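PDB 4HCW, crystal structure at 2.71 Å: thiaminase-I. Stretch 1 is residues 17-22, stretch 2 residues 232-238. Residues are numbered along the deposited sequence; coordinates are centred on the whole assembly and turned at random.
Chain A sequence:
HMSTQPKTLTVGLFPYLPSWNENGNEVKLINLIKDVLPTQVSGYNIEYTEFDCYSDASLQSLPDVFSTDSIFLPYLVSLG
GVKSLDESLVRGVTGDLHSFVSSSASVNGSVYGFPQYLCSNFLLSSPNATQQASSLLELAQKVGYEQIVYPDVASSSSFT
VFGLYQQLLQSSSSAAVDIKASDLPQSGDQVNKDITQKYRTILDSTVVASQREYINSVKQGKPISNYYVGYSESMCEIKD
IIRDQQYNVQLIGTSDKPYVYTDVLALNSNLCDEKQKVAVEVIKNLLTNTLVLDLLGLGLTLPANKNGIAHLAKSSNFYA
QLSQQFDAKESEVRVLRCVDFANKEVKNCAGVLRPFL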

# COMPACT_ATOMS: atom_id res chain seq x y z
N LEU A 17 0.69 5.33 -8.60
CA LEU A 17 1.89 4.59 -8.97
C LEU A 17 3.05 5.59 -9.06
O LEU A 17 2.81 6.79 -9.21
CB LEU A 17 1.68 3.87 -10.30
CG LEU A 17 0.65 2.74 -10.29
CD1 LEU A 17 0.63 2.02 -11.63
CD2 LEU A 17 0.92 1.77 -9.16
N PRO A 18 4.29 5.10 -8.96
CA PRO A 18 5.45 6.01 -8.98
C PRO A 18 5.58 6.80 -10.28
O PRO A 18 4.93 6.47 -11.28
CB PRO A 18 6.64 5.07 -8.82
CG PRO A 18 6.14 3.73 -9.26
CD PRO A 18 4.72 3.70 -8.80
N SER A 19 6.40 7.84 -10.26
CA SER A 19 6.69 8.63 -11.45
C SER A 19 8.16 9.01 -11.49
O SER A 19 8.86 8.92 -10.49
CB SER A 19 5.81 9.88 -11.50
OG SER A 19 6.18 10.81 -10.49
N TRP A 20 8.63 9.43 -12.67
CA TRP A 20 10.02 9.84 -12.83
C TRP A 20 10.11 11.30 -13.24
O TRP A 20 9.14 11.88 -13.73
CB TRP A 20 10.72 8.96 -13.87
CG TRP A 20 10.88 7.53 -13.43
CD1 TRP A 20 11.94 7.00 -12.76
CD2 TRP A 20 9.94 6.46 -13.63
NE1 TRP A 20 11.72 5.66 -12.53
CE2 TRP A 20 10.51 5.31 -13.05
CE3 TRP A 20 8.69 6.38 -14.24
CZ2 TRP A 20 9.86 4.08 -13.07
CZ3 TRP A 20 8.04 5.15 -14.25
CH2 TRP A 20 8.63 4.02 -13.67
N ASN A 21 11.28 11.89 -13.05
CA ASN A 21 11.49 13.29 -13.39
C ASN A 21 12.97 13.67 -13.49
O ASN A 21 13.80 13.17 -12.73
CB ASN A 21 10.80 14.20 -12.37
CG ASN A 21 10.05 15.34 -13.03
OD1 ASN A 21 10.42 15.82 -14.10
ND2 ASN A 21 8.97 15.79 -12.38
N GLU A 22 13.28 14.55 -14.43
CA GLU A 22 14.62 15.12 -14.55
C GLU A 22 14.50 16.63 -14.43
O GLU A 22 15.11 17.25 -13.55
N SER A 232 7.75 1.13 -1.14
CA SER A 232 8.75 0.63 -2.07
C SER A 232 8.72 1.40 -3.38
O SER A 232 9.74 1.53 -4.06
CB SER A 232 8.56 -0.87 -2.32
OG SER A 232 7.22 -1.16 -2.68
N GLU A 233 7.55 1.93 -3.73
CA GLU A 233 7.39 2.72 -4.95
C GLU A 233 8.18 4.02 -4.89
O GLU A 233 8.49 4.62 -5.92
CB GLU A 233 5.91 3.02 -5.22
CG GLU A 233 5.01 1.80 -5.24
CD GLU A 233 4.38 1.53 -3.89
OE1 GLU A 233 4.70 0.50 -3.27
OE2 GLU A 233 3.55 2.36 -3.45
N SER A 234 8.50 4.46 -3.68
CA SER A 234 9.24 5.71 -3.49
C SER A 234 10.74 5.49 -3.64
O SER A 234 11.52 6.44 -3.58
CB SER A 234 8.93 6.31 -2.12
OG SER A 234 9.23 5.41 -1.08
N MET A 235 11.14 4.24 -3.84
CA MET A 235 12.55 3.89 -3.96
C MET A 235 12.94 3.58 -5.40
O MET A 235 14.07 3.19 -5.67
CB MET A 235 12.86 2.68 -3.07
CG MET A 235 12.40 2.83 -1.63
SD MET A 235 12.51 1.29 -0.70
CE MET A 235 11.89 1.81 0.90
N CYS A 236 11.99 3.76 -6.32
CA CYS A 236 12.20 3.38 -7.71
C CYS A 236 13.29 4.19 -8.41
O CYS A 236 13.94 3.71 -9.33
CB CYS A 236 10.89 3.48 -8.50
SG CYS A 236 10.33 5.17 -8.83
N GLU A 237 13.48 5.43 -7.96
CA GLU A 237 14.45 6.32 -8.60
C GLU A 237 15.89 6.00 -8.20
O GLU A 237 16.82 6.65 -8.67
CB GLU A 237 14.11 7.78 -8.30
CG GLU A 237 13.63 8.56 -9.51
CD GLU A 237 12.84 9.80 -9.14
OE1 GLU A 237 12.26 9.82 -8.03
OE2 GLU A 237 12.81 10.75 -9.95
N ILE A 238 16.06 5.00 -7.35
CA ILE A 238 17.39 4.55 -6.95
C ILE A 238 17.47 3.03 -6.90
O ILE A 238 18.25 2.46 -6.13
CB ILE A 238 17.80 5.11 -5.57
CG1 ILE A 238 16.74 4.77 -4.52
CG2 ILE A 238 18.03 6.61 -5.63
CD1 ILE A 238 17.13 5.18 -3.11

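Packing of residues 17-22 against residues 232-238 in thiaminase-I, two segments of one chain more than 200 residues apart in sequence. The first is extended, with strand geometry from Ser19; the second winds as a 3-10 segment: Met235 N donates to Ser232 O (3.1 Å) within it, and Ile238 N, just past it, to Met235 O (3.2 Å). The CA atoms of Pro18 and Glu233 lie 5.6 Å apart, those of Trp20 and Glu237 7.1 Å. No hydrogen bond joins the stretches; the contact is made largely by side-chain packing and buries 298 Å² in all.

Pro18 points toward the 3-10 segment with its ring in the C-gamma endo pucker. Its CB lies 3.5 Å from Glu233 O and 3.7 Å from Cys236 SG, while its CD meets Glu233 CB at 3.8 Å, so the compact ring fits against both backbone and side chain. Glu233 starts toward Pro18, but chi1 m and an off-well chi2 of 94° lead its carboxylate away, leaving aliphatic carbon at the proline.

Cys236 also points toward stretch 1. Its p rotamer (chi1 72°) places SG within reach of both Pro18 CB and the indole of Trp20, 4.0 Å from Trp20 NE1 and 4.5 Å from the centroid of the five-membered ring. The approach is oblique, 34° off the ring normal, and brings the polarizable sulfur against the aromatic system.

Trp20 leaves its backbone sideways; chi1 m and chi2 -91° bring the indole back to stretch 2, where CD1 also touches Glu237 CG at 4.0 Å. Glu237 likewise starts sideways and comes nearer at its end. With chi1 off-well at -111° and chi2 t, its CG packs by the indole and its carboxylate reaches the backbone at Asn21: OE2 stands 3.6 Å from Asn21 N, a polar approach without a hydrogen bond. The CA-to-CB bond of Ser19, by contrast, points away.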